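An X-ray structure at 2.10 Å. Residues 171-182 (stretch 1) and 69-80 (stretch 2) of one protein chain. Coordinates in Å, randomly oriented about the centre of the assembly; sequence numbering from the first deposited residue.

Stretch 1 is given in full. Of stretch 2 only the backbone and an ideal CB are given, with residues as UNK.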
# COMPACT_ATOMS: atom_id res chain seq x y z
N ASP A 171 -32.45 40.27 -3.12
CA ASP A 171 -32.05 39.09 -2.37
C ASP A 171 -30.62 38.67 -2.59
O ASP A 171 -30.08 38.76 -3.68
CB ASP A 171 -32.95 37.91 -2.74
CG ASP A 171 -33.02 36.86 -1.63
OD1 ASP A 171 -32.57 37.16 -0.49
OD2 ASP A 171 -33.52 35.74 -1.90
N ILE A 172 -29.99 38.23 -1.53
CA ILE A 172 -28.65 37.71 -1.63
C ILE A 172 -28.86 36.25 -1.90
O ILE A 172 -29.26 35.54 -0.99
CB ILE A 172 -27.87 37.94 -0.32
CG1 ILE A 172 -27.83 39.44 0.02
CG2 ILE A 172 -26.49 37.37 -0.43
CD1 ILE A 172 -27.18 39.65 1.37
N ASP A 173 -28.61 35.79 -3.14
CA ASP A 173 -28.86 34.39 -3.52
C ASP A 173 -28.17 33.35 -2.63
O ASP A 173 -27.11 33.61 -2.10
CB ASP A 173 -28.40 34.13 -4.96
CG ASP A 173 -29.09 34.98 -6.00
OD1 ASP A 173 -30.32 35.25 -5.84
OD2 ASP A 173 -28.43 35.39 -6.97
N SER A 174 -28.78 32.17 -2.49
CA SER A 174 -28.16 31.14 -1.68
C SER A 174 -26.79 30.84 -2.25
O SER A 174 -26.55 30.98 -3.44
CB SER A 174 -29.02 29.86 -1.64
OG SER A 174 -29.07 29.16 -2.87
N LYS A 175 -25.88 30.49 -1.39
CA LYS A 175 -24.53 30.17 -1.78
C LYS A 175 -24.50 28.69 -2.06
O LYS A 175 -25.56 28.12 -2.37
CB LYS A 175 -23.53 30.57 -0.69
CG LYS A 175 -23.42 32.09 -0.56
CD LYS A 175 -22.51 32.52 0.59
CE LYS A 175 -22.78 33.95 1.00
NZ LYS A 175 -21.89 34.41 2.12
N GLU A 176 -23.36 28.04 -1.89
CA GLU A 176 -23.36 26.64 -2.30
C GLU A 176 -23.43 25.58 -1.21
O GLU A 176 -22.74 25.65 -0.20
CB GLU A 176 -22.11 26.40 -3.18
CG GLU A 176 -22.26 27.05 -4.55
CD GLU A 176 -22.31 26.03 -5.67
OE1 GLU A 176 -22.69 24.86 -5.42
OE2 GLU A 176 -21.97 26.40 -6.81
N LEU A 177 -24.26 24.58 -1.49
CA LEU A 177 -24.53 23.37 -0.68
C LEU A 177 -23.24 22.60 -0.37
O LEU A 177 -22.69 22.03 -1.31
CB LEU A 177 -25.45 22.49 -1.56
CG LEU A 177 -26.13 21.22 -1.00
CD1 LEU A 177 -25.08 20.17 -0.70
CD2 LEU A 177 -27.00 21.48 0.19
N HIS A 178 -22.75 22.59 0.91
CA HIS A 178 -21.56 21.81 1.31
C HIS A 178 -22.05 20.51 2.02
O HIS A 178 -23.03 20.56 2.76
CB HIS A 178 -20.61 22.57 2.27
CG HIS A 178 -20.13 23.88 1.75
ND1 HIS A 178 -20.76 25.08 2.05
CD2 HIS A 178 -19.08 24.19 0.95
CE1 HIS A 178 -20.09 26.05 1.45
NE2 HIS A 178 -19.08 25.55 0.78
N THR A 179 -21.36 19.38 1.85
CA THR A 179 -21.80 18.13 2.41
C THR A 179 -20.76 17.50 3.19
O THR A 179 -19.60 17.37 2.72
CB THR A 179 -22.23 17.15 1.31
OG1 THR A 179 -23.34 17.74 0.66
CG2 THR A 179 -22.62 15.76 1.88
N VAL A 180 -21.13 17.06 4.37
CA VAL A 180 -20.18 16.41 5.18
C VAL A 180 -20.77 15.05 5.39
O VAL A 180 -21.92 14.89 5.86
CB VAL A 180 -20.00 17.17 6.52
CG1 VAL A 180 -18.98 16.45 7.40
CG2 VAL A 180 -19.59 18.64 6.27
N THR A 181 -20.00 14.06 5.12
CA THR A 181 -20.53 12.71 5.28
C THR A 181 -19.99 12.24 6.50
O THR A 181 -18.81 12.50 6.73
CB THR A 181 -20.08 11.87 4.06
OG1 THR A 181 -20.58 12.55 2.88
CG2 THR A 181 -20.56 10.43 4.15
N VAL A 182 -20.82 11.59 7.34
CA VAL A 182 -20.33 11.10 8.62
C VAL A 182 -20.47 9.62 8.59
O VAL A 182 -21.58 9.14 8.30
CB VAL A 182 -21.11 11.70 9.86
CG1 VAL A 182 -20.66 10.99 11.12
CG2 VAL A 182 -20.82 13.20 10.00
N UNK A 69 -24.31 9.03 7.05
CA UNK A 69 -25.42 9.95 6.82
C UNK A 69 -24.76 11.21 6.29
O UNK A 69 -23.54 11.39 6.50
CB UNK A 69 -26.25 10.21 8.08
N UNK A 70 -25.50 12.07 5.64
CA UNK A 70 -24.83 13.30 5.19
C UNK A 70 -25.45 14.53 5.85
O UNK A 70 -26.63 14.53 6.05
CB UNK A 70 -24.91 13.43 3.67
N UNK A 71 -24.63 15.54 6.17
CA UNK A 71 -25.09 16.82 6.66
C UNK A 71 -24.94 17.84 5.60
O UNK A 71 -23.84 18.07 5.13
CB UNK A 71 -24.34 17.25 7.92
N UNK A 72 -26.01 18.49 5.20
CA UNK A 72 -25.84 19.50 4.22
C UNK A 72 -26.09 20.84 4.93
O UNK A 72 -27.01 20.99 5.77
CB UNK A 72 -26.77 19.28 3.03
N UNK A 73 -25.20 21.81 4.62
CA UNK A 73 -25.23 23.15 5.14
C UNK A 73 -25.27 24.03 3.93
O UNK A 73 -24.44 23.87 3.02
CB UNK A 73 -24.04 23.46 6.05
N UNK A 74 -26.20 24.95 3.88
CA UNK A 74 -26.18 25.89 2.77
C UNK A 74 -26.58 27.32 3.21
O UNK A 74 -27.67 27.54 3.75
CB UNK A 74 -27.12 25.40 1.67
N UNK A 75 -25.69 28.26 2.97
CA UNK A 75 -25.99 29.63 3.34
C UNK A 75 -27.07 30.18 2.43
O UNK A 75 -26.95 30.06 1.20
CB UNK A 75 -24.73 30.50 3.28
N UNK A 76 -28.12 30.75 2.98
CA UNK A 76 -29.20 31.28 2.13
C UNK A 76 -28.86 32.70 1.61
O UNK A 76 -29.71 33.33 1.00
CB UNK A 76 -30.51 31.31 2.91
N UNK A 77 -27.60 33.16 1.84
CA UNK A 77 -27.16 34.48 1.46
C UNK A 77 -27.44 35.53 2.53
O UNK A 77 -28.58 35.95 2.74
CB UNK A 77 -27.83 34.89 0.15
N UNK A 78 -26.40 35.95 3.19
CA UNK A 78 -26.57 36.97 4.22
C UNK A 78 -25.41 37.94 4.22
O UNK A 78 -24.33 37.65 3.69
CB UNK A 78 -26.71 36.32 5.60
N UNK A 79 -25.64 39.10 4.82
CA UNK A 79 -24.52 40.03 5.01
C UNK A 79 -24.75 40.89 6.26
O UNK A 79 -25.85 40.89 6.80
CB UNK A 79 -24.34 40.92 3.78
N UNK A 80 -23.73 41.62 6.70
CA UNK A 80 -23.87 42.52 7.84
C UNK A 80 -23.91 43.98 7.34
O UNK A 80 -22.95 44.44 6.74
CB UNK A 80 -22.72 42.31 8.83

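The two backbones run antiparallel, and from 69 to 73 successive side chains alternate between the two faces of the sheet.

Position 69 pairs with Val182, trading N to Val182 O (3.0 Å) and O to Val182 N (2.9 Å). Its CB lies on the face of His178, Val180 and Val182, where valines invite an apolar, perhaps branched, side chain. It is Leu69, whose CD1 reaches Val182 CB at 3.8 Å.

Position 70 faces the other way, with its ideal CB 3.7 Å from Thr179 CG2 and near Thr181. Threonine, or a long chain with an aliphatic stem, would suit. Lys70 fits, its end leading away.

At 71, N donates to Val180 O (2.8 Å) and O accepts from Val180 N (3.0 Å). Extended backbone angles and a valine partner favour a beta-branched apolar residue; Val71 meets this.

The CB of 72 sits 3.6 Å from Leu177 CD2 and 4.4 Å from Thr179 OG1, which valine, threonine or serine could fill. Thr72 places CG2 3.6 Å from Thr179 OG1.

Position 73 exchanges backbone hydrogen bonds with His178, on the face shared with Val180. A larger apolar chain could reach that valine: Ile73 brings CD1 to 4.3 Å from Val180 CG2.

From 74 CB points sideways, yet Lys175 O lies within reach of an extended side chain carrying a donor; glutamine, lysine or arginine are candidates. Gln74, with chi1 and chi2 both t, donates from NE2 to Lys175 O at 2.7 Å.

At 75 the backbone O takes a hydrogen bond from Lys175 N (2.8 Å), and the ideal CB lies 4.0 Å from Lys175 CD. The nearby ammonium calls for an acid. Asp75 forms a salt bridge, OD2 to Lys175 NZ at 3.1 Å, though the hydrogen bond within it is weak.

Position 76 points away, so many residues would do; Lys76 NZ is hydrogen-bonded elsewhere in the structure.

At 77, with phi/psi of 89/107, a CB would jam against the preceding carbonyl and fall 1.9 Å from Ile172 O and 2.7 Å from Asp173 O. Only glycine fits. Gly77 lets its CA approach Ile172 O at 3.4 Å, and its N donates to Asp75 OD1 (2.6 Å).

CB at 78 points away, leaving the choice loose; it is His78.

At 79 the ideal CB lies 3.9 Å from Ile172 CD1, so a chain with an aliphatic beginning suits. Gln79 offers its methylenes, while NE2 is bonded elsewhere.

Position 80 is out of reach and unconstrained by stretch 1; it is Val80.

Stretch 2, residues 69-80: LKVTIQDKGHQV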
# COMPACT_ATOMS: atom_id res chain seq x y z
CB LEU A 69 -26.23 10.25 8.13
CG LEU A 69 -25.36 10.73 9.34
CD1 LEU A 69 -24.82 12.16 9.15
CD2 LEU A 69 -26.25 10.71 10.68
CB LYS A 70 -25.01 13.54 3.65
CG LYS A 70 -24.53 12.41 2.70
CD LYS A 70 -25.29 12.50 1.32
CE LYS A 70 -24.96 11.36 0.35
NZ LYS A 70 -25.89 11.35 -0.84
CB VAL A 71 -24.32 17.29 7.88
CG1 VAL A 71 -24.95 18.59 8.39
CG2 VAL A 71 -24.32 16.23 8.96
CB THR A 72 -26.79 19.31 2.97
OG1 THR A 72 -28.13 19.47 3.40
CG2 THR A 72 -26.57 17.95 2.25
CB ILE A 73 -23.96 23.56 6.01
CG1 ILE A 73 -23.76 22.64 7.14
CG2 ILE A 73 -24.11 25.04 6.46
CD1 ILE A 73 -22.78 21.53 6.79
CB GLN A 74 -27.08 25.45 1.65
CG GLN A 74 -27.12 26.49 0.53
CD GLN A 74 -27.95 26.01 -0.64
OE1 GLN A 74 -28.84 25.17 -0.50
NE2 GLN A 74 -27.73 26.61 -1.83
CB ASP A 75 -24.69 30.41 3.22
CG ASP A 75 -24.78 31.88 3.50
OD1 ASP A 75 -25.89 32.41 3.59
OD2 ASP A 75 -23.74 32.49 3.62
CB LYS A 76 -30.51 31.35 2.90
CG LYS A 76 -30.93 30.00 3.56
CD LYS A 76 -32.28 30.23 4.28
CE LYS A 76 -32.73 29.05 5.14
NZ LYS A 76 -33.44 29.55 6.32
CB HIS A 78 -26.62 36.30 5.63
CG HIS A 78 -25.37 35.54 5.92
ND1 HIS A 78 -24.50 35.91 6.92
CD2 HIS A 78 -24.82 34.45 5.32
CE1 HIS A 78 -23.46 35.08 6.90
NE2 HIS A 78 -23.63 34.19 5.95
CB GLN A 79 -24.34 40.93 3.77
CG GLN A 79 -25.04 42.26 3.88
CD GLN A 79 -24.70 43.10 2.67
OE1 GLN A 79 -23.55 43.49 2.47
NE2 GLN A 79 -25.69 43.35 1.82
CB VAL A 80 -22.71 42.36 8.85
CG1 VAL A 80 -22.93 43.28 10.05
CG2 VAL A 80 -22.59 40.91 9.30
O HOH W 1 -23.27 27.57 1.37
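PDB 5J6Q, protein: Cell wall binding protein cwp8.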